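Local structure of CyaB (Pseudomonas aeruginosa, 3R5G) at residues I54-F57 against V62-F65; G73-A78 against I164-M169. The protein probably converts ATP to cyclic AMP as an adenylate cyclase, the chain here being the catalytic domain of a longer membrane protein. All blocks are in the same frame, centred on the assembly; numbering follows the deposited sequence.

Contact 1: residues I54-F57 against V62-F65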
loop_
_atom_site.group_PDB
_atom_site.type_symbol
_atom_site.label_atom_id
_atom_site.label_comp_id
_atom_site.label_asym_id
_atom_site.label_seq_id
_atom_site.Cartn_x
_atom_site.Cartn_y
_atom_site.Cartn_z
ATOM N N ILE A 54 -0.458 9.720 -12.134
ATOM C CA ILE A 54 -0.202 9.570 -10.714
ATOM C C ILE A 54 -1.406 8.969 -10.064
ATOM O O ILE A 54 -2.537 9.546 -10.122
ATOM C CB ILE A 54 0.250 10.874 -10.018
ATOM C CG1 ILE A 54 1.437 11.418 -10.766
ATOM C CG2 ILE A 54 0.546 10.566 -8.590
ATOM C CD1 ILE A 54 1.738 12.901 -10.419
ATOM N N ASP A 55 -1.194 7.843 -9.401
ATOM C CA ASP A 55 -2.352 7.154 -8.852
ATOM C C ASP A 55 -2.601 7.619 -7.474
ATOM O O ASP A 55 -3.700 8.109 -7.147
ATOM C CB ASP A 55 -2.196 5.647 -8.841
ATOM C CG ASP A 55 -3.455 4.963 -8.325
ATOM O OD1 ASP A 55 -3.943 5.324 -7.215
ATOM O OD2 ASP A 55 -3.910 4.045 -9.016
ATOM N N LYS A 56 -1.616 7.479 -6.630
ATOM C CA LYS A 56 -1.772 7.845 -5.231
ATOM C C LYS A 56 -0.409 7.806 -4.598
ATOM O O LYS A 56 0.627 7.268 -5.191
ATOM C CB LYS A 56 -2.695 6.885 -4.462
ATOM C CG LYS A 56 -2.093 5.463 -4.386
ATOM C CD LYS A 56 -2.918 4.480 -3.575
ATOM C CE LYS A 56 -4.387 4.510 -3.973
ATOM N NZ LYS A 56 -4.587 3.651 -5.147
ATOM N N PHE A 57 -0.381 8.450 -3.452
ATOM C CA PHE A 57 0.696 8.338 -2.543
ATOM C C PHE A 57 0.188 7.625 -1.291
ATOM O O PHE A 57 -0.982 7.833 -0.799
ATOM C CB PHE A 57 1.279 9.694 -2.130
ATOM C CG PHE A 57 1.573 10.614 -3.267
ATOM C CD1 PHE A 57 1.061 11.897 -3.251
ATOM C CD2 PHE A 57 2.324 10.219 -4.364
ATOM C CE1 PHE A 57 1.336 12.767 -4.330
ATOM C CE2 PHE A 57 2.633 11.053 -5.399
ATOM C CZ PHE A 57 2.131 12.388 -5.387
ATOM N N VAL A 62 5.068 6.033 -3.803
ATOM C CA VAL A 62 4.463 6.654 -4.961
ATOM C C VAL A 62 4.074 5.595 -5.991
ATOM O O VAL A 62 4.835 4.676 -6.279
ATOM C CB VAL A 62 5.484 7.530 -5.641
ATOM C CG1 VAL A 62 5.099 8.048 -6.999
ATOM C CG2 VAL A 62 5.892 8.729 -4.751
ATOM N N MET A 63 2.874 5.618 -6.563
ATOM C CA MET A 63 2.392 4.699 -7.558
ATOM C C MET A 63 2.026 5.519 -8.795
ATOM O O MET A 63 1.276 6.513 -8.652
ATOM C CB MET A 63 1.154 4.058 -6.974
ATOM C CG MET A 63 0.563 3.084 -7.824
ATOM S SD MET A 63 -1.034 2.458 -7.083
ATOM C CE MET A 63 -1.581 1.581 -8.524
ATOM N N VAL A 64 2.568 5.182 -9.944
ATOM C CA VAL A 64 2.340 5.879 -11.222
ATOM C C VAL A 64 2.079 4.832 -12.253
ATOM O O VAL A 64 2.694 3.732 -12.179
ATOM C CB VAL A 64 3.546 6.733 -11.612
ATOM C CG1 VAL A 64 3.329 7.454 -12.987
ATOM C CG2 VAL A 64 3.942 7.686 -10.435
ATOM N N PHE A 65 1.156 5.055 -13.191
ATOM C CA PHE A 65 1.043 4.127 -14.276
ATOM C C PHE A 65 1.031 4.785 -15.631
ATOM O O PHE A 65 0.684 6.000 -15.724
ATOM C CB PHE A 65 -0.116 3.152 -14.069
ATOM C CG PHE A 65 -1.469 3.842 -13.926
ATOM C CD1 PHE A 65 -2.254 4.097 -15.046
ATOM C CD2 PHE A 65 -1.944 4.102 -12.689
ATOM C CE1 PHE A 65 -3.604 4.649 -14.856
ATOM C CE2 PHE A 65 -3.270 4.659 -12.461
ATOM C CZ PHE A 65 -4.063 4.961 -13.581
#
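The beta hairpin of strands 53-58 and 61-66 carries this contact, with a beta bulge where Asp55 and Lys56 lie opposite Met63. Two backbone hydrogen bonds mark it: Asp55 N to Met63 O at 2.9 Å and Met63 N to Lys56 O at 3.1 Å. The register shifts by one residue between the pairs Ile54-Val64 and Lys56-Met63, and the Asp55 side chain turns toward the partner strand.

Asp55 runs alongside the extended Met63 chain because its chi1 of -177° swings CG away from the backbone nitrogen. Its OD2 lies 3.4 Å from Met63 CE and 3.6 Å from Phe65 CE2. That oxygen meets the ring at the edge, near its plane, although the carboxylate and ring planes are 65° apart. Thr133 OG1 is hydrogen-bonded to OD2, while Lys56 NZ forms a salt bridge to Asp55 OD1 at 2.7 Å, arriving 38° out of the carboxylate plane. Each carboxylate oxygen thus has its own polar partner amid apolar neighbours.

On the face of Ile54, Phe57, Val62 and Val64, Val62 CG2 packs on Phe57 CD2 at 3.9 Å, and Leu40 of the covering helix 29-50 touches both. The second subunit reaches this side too, at Ile54 and Phe57. Such a hairpin at the dimer interface fits the class III nucleotidyl cyclase fold, where Lys56 and Thr133 probably stand at the adenine-recognising positions.

Contact 2: residues G73-A78 against I164-M169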
loop_
_atom_site.group_PDB
_atom_site.type_symbol
_atom_site.label_atom_id
_atom_site.label_comp_id
_atom_site.label_asym_id
_atom_site.label_seq_id
_atom_site.Cartn_x
_atom_site.Cartn_y
_atom_site.Cartn_z
ATOM N N GLY A 73 1.501 3.640 -26.944
ATOM C CA GLY A 73 1.813 2.253 -27.335
ATOM C C GLY A 73 2.728 1.655 -26.285
ATOM O O GLY A 73 3.288 2.402 -25.482
ATOM N N ALA A 74 2.753 0.345 -26.247
ATOM C CA ALA A 74 3.287 -0.384 -25.074
ATOM C C ALA A 74 4.762 -0.033 -24.929
ATOM O O ALA A 74 5.221 0.194 -23.794
ATOM C CB ALA A 74 3.165 -1.866 -25.299
ATOM N N LYS A 75 5.507 0.052 -26.026
ATOM C CA LYS A 75 6.969 0.292 -25.905
ATOM C C LYS A 75 7.251 1.684 -25.381
ATOM O O LYS A 75 8.025 1.847 -24.427
ATOM C CB LYS A 75 7.593 0.115 -27.265
ATOM C CG LYS A 75 8.959 0.511 -27.365
ATOM C CD LYS A 75 9.709 -0.171 -28.559
ATOM C CE LYS A 75 11.161 0.229 -28.465
ATOM N NZ LYS A 75 11.907 0.190 -29.773
ATOM N N LYS A 76 6.678 2.725 -25.970
ATOM C CA LYS A 76 6.918 4.069 -25.445
ATOM C C LYS A 76 6.364 4.293 -24.057
ATOM O O LYS A 76 6.973 5.011 -23.283
ATOM C CB LYS A 76 6.363 5.202 -26.389
ATOM C CG LYS A 76 7.203 5.326 -27.623
ATOM C CD LYS A 76 6.586 6.541 -28.480
ATOM C CE LYS A 76 7.076 6.560 -29.894
ATOM N NZ LYS A 76 8.563 6.443 -30.052
ATOM N N ASP A 77 5.299 3.604 -23.692
ATOM C CA ASP A 77 4.774 3.746 -22.332
ATOM C C ASP A 77 5.815 3.174 -21.329
ATOM O O ASP A 77 6.043 3.756 -20.282
ATOM C CB ASP A 77 3.396 3.040 -22.124
ATOM C CG ASP A 77 2.238 3.671 -22.884
ATOM O OD1 ASP A 77 2.315 4.832 -23.297
ATOM O OD2 ASP A 77 1.237 2.989 -23.038
ATOM N N ALA A 78 6.359 2.041 -21.687
ATOM C CA ALA A 78 7.391 1.408 -20.813
ATOM C C ALA A 78 8.664 2.224 -20.793
ATOM O O ALA A 78 9.235 2.413 -19.684
ATOM C CB ALA A 78 7.685 -0.008 -21.318
ATOM N N ILE A 164 11.944 -2.290 -23.490
ATOM C CA ILE A 164 12.818 -1.135 -23.372
ATOM C C ILE A 164 14.278 -1.488 -23.811
ATOM O O ILE A 164 15.065 -0.570 -23.908
ATOM C CB ILE A 164 12.878 -0.495 -22.007
ATOM C CG1 ILE A 164 13.622 -1.426 -21.005
ATOM C CG2 ILE A 164 11.462 -0.190 -21.463
ATOM C CD1 ILE A 164 13.711 -0.904 -19.633
ATOM N N LYS A 165 14.538 -2.794 -24.039
ATOM C CA LYS A 165 15.982 -3.210 -24.112
ATOM C C LYS A 165 16.814 -2.552 -25.182
ATOM O O LYS A 165 18.014 -2.479 -24.979
ATOM C CB LYS A 165 16.126 -4.733 -24.190
ATOM C CG LYS A 165 15.483 -5.273 -25.513
ATOM C CD LYS A 165 15.418 -6.793 -25.571
ATOM C CE LYS A 165 14.597 -7.143 -26.808
ATOM N NZ LYS A 165 14.389 -8.577 -26.974
ATOM N N ASP A 166 16.247 -2.102 -26.294
ATOM C CA ASP A 166 17.062 -1.461 -27.323
ATOM C C ASP A 166 17.436 -0.049 -26.987
ATOM O O ASP A 166 18.332 0.472 -27.602
ATOM C CB ASP A 166 16.267 -1.482 -28.630
ATOM C CG ASP A 166 14.768 -1.089 -28.444
ATOM O OD1 ASP A 166 14.006 -1.431 -27.417
ATOM O OD2 ASP A 166 14.267 -0.501 -29.456
ATOM N N VAL A 167 16.764 0.581 -26.015
ATOM C CA VAL A 167 17.023 1.968 -25.699
ATOM C C VAL A 167 17.435 2.259 -24.234
ATOM O O VAL A 167 17.927 3.324 -23.968
ATOM C CB VAL A 167 15.921 2.870 -26.190
ATOM C CG1 VAL A 167 15.488 2.463 -27.629
ATOM C CG2 VAL A 167 14.756 2.740 -25.343
ATOM N N ILE A 168 17.205 1.325 -23.319
ATOM C CA ILE A 168 17.608 1.526 -21.956
ATOM C C ILE A 168 18.490 0.350 -21.550
ATOM O O ILE A 168 18.197 -0.808 -21.754
ATOM C CB ILE A 168 16.364 1.606 -20.996
ATOM C CG1 ILE A 168 15.645 2.938 -21.315
ATOM C CG2 ILE A 168 16.802 1.448 -19.512
ATOM C CD1 ILE A 168 14.337 3.170 -20.491
ATOM N N MET A 169 19.589 0.694 -20.897
ATOM C CA MET A 169 20.594 -0.312 -20.517
ATOM C C MET A 169 20.189 -1.019 -19.212
ATOM O O MET A 169 19.806 -0.376 -18.217
ATOM C CB MET A 169 21.917 0.382 -20.213
ATOM C CG MET A 169 23.061 -0.516 -20.097
ATOM S SD MET A 169 23.649 -1.176 -21.678
ATOM C CE MET A 169 24.262 0.322 -22.469
#
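Ile164 O, in the residue that packs against Ala78, accepts two backbone hydrogen bonds, from Val167 N and from Ile168 N, both at 2.9 Å. This double grip holds the turn in which the chain leaves helix 158-164 and heads for strand 170-176.

The apolar part of the contact rests on one methyl, Ile164 CG2, which lies 3.8 Å from Ala78 CB and reaches the carbonyl carbon of Ala78 equally closely. Because CG1 occupies the position between backbone N and carbonyl carbon (chi1 70°), the CG2 branch is set beside the backbone N and makes the touch. Val79 also meets Ile164, and Ile168 rests on Val82 and Ser83, so the same helix 74-100 carries the packing further.

Closer to solvent, Lys75 and Asp166 approach from opposite directions. The lysine chain is extended from its first torsion onward (chi1 171°), which carries the ammonium group across to the carboxylate from the first turn of helix 74-100, N-capped by Gly73. The modelled distance from Lys75 NZ to Asp166 OD2, 2.5 Å, is very short, so the exact length is doubtful, though the two charged groups do pair as a salt bridge. Lys75 CE lies 3.5 Å from Asp166 OD1, so the second oxygen faces the end of the chain as well.

The chemistry implies a small buried methyl contact flanked by an exposed ion pair, whose strength solvent would probably moderate.

How the contacts relate
Contact 1 is buried and contact 2 only partly so; their centres lie 20 Å apart, and even their nearest atoms, about 7 Å apart, do not touch. They follow in series along the chain, since strand 61-66 leads on to helix 74-100. Strand 6-18 links them spatially: it pairs with strand 61-66 and also meets Ala74 and Ala78. Contact 1 joins strands five residues apart by backbone hydrogen bonds as well as side-chain packing; contact 2 joins segments 86 residues apart mainly through side chains, with no backbone bond between them. Each includes a lysine-aspartate pair, formed within one strand in contact 1 but between segments in contact 2. The second subunit reaches contact 1 alone.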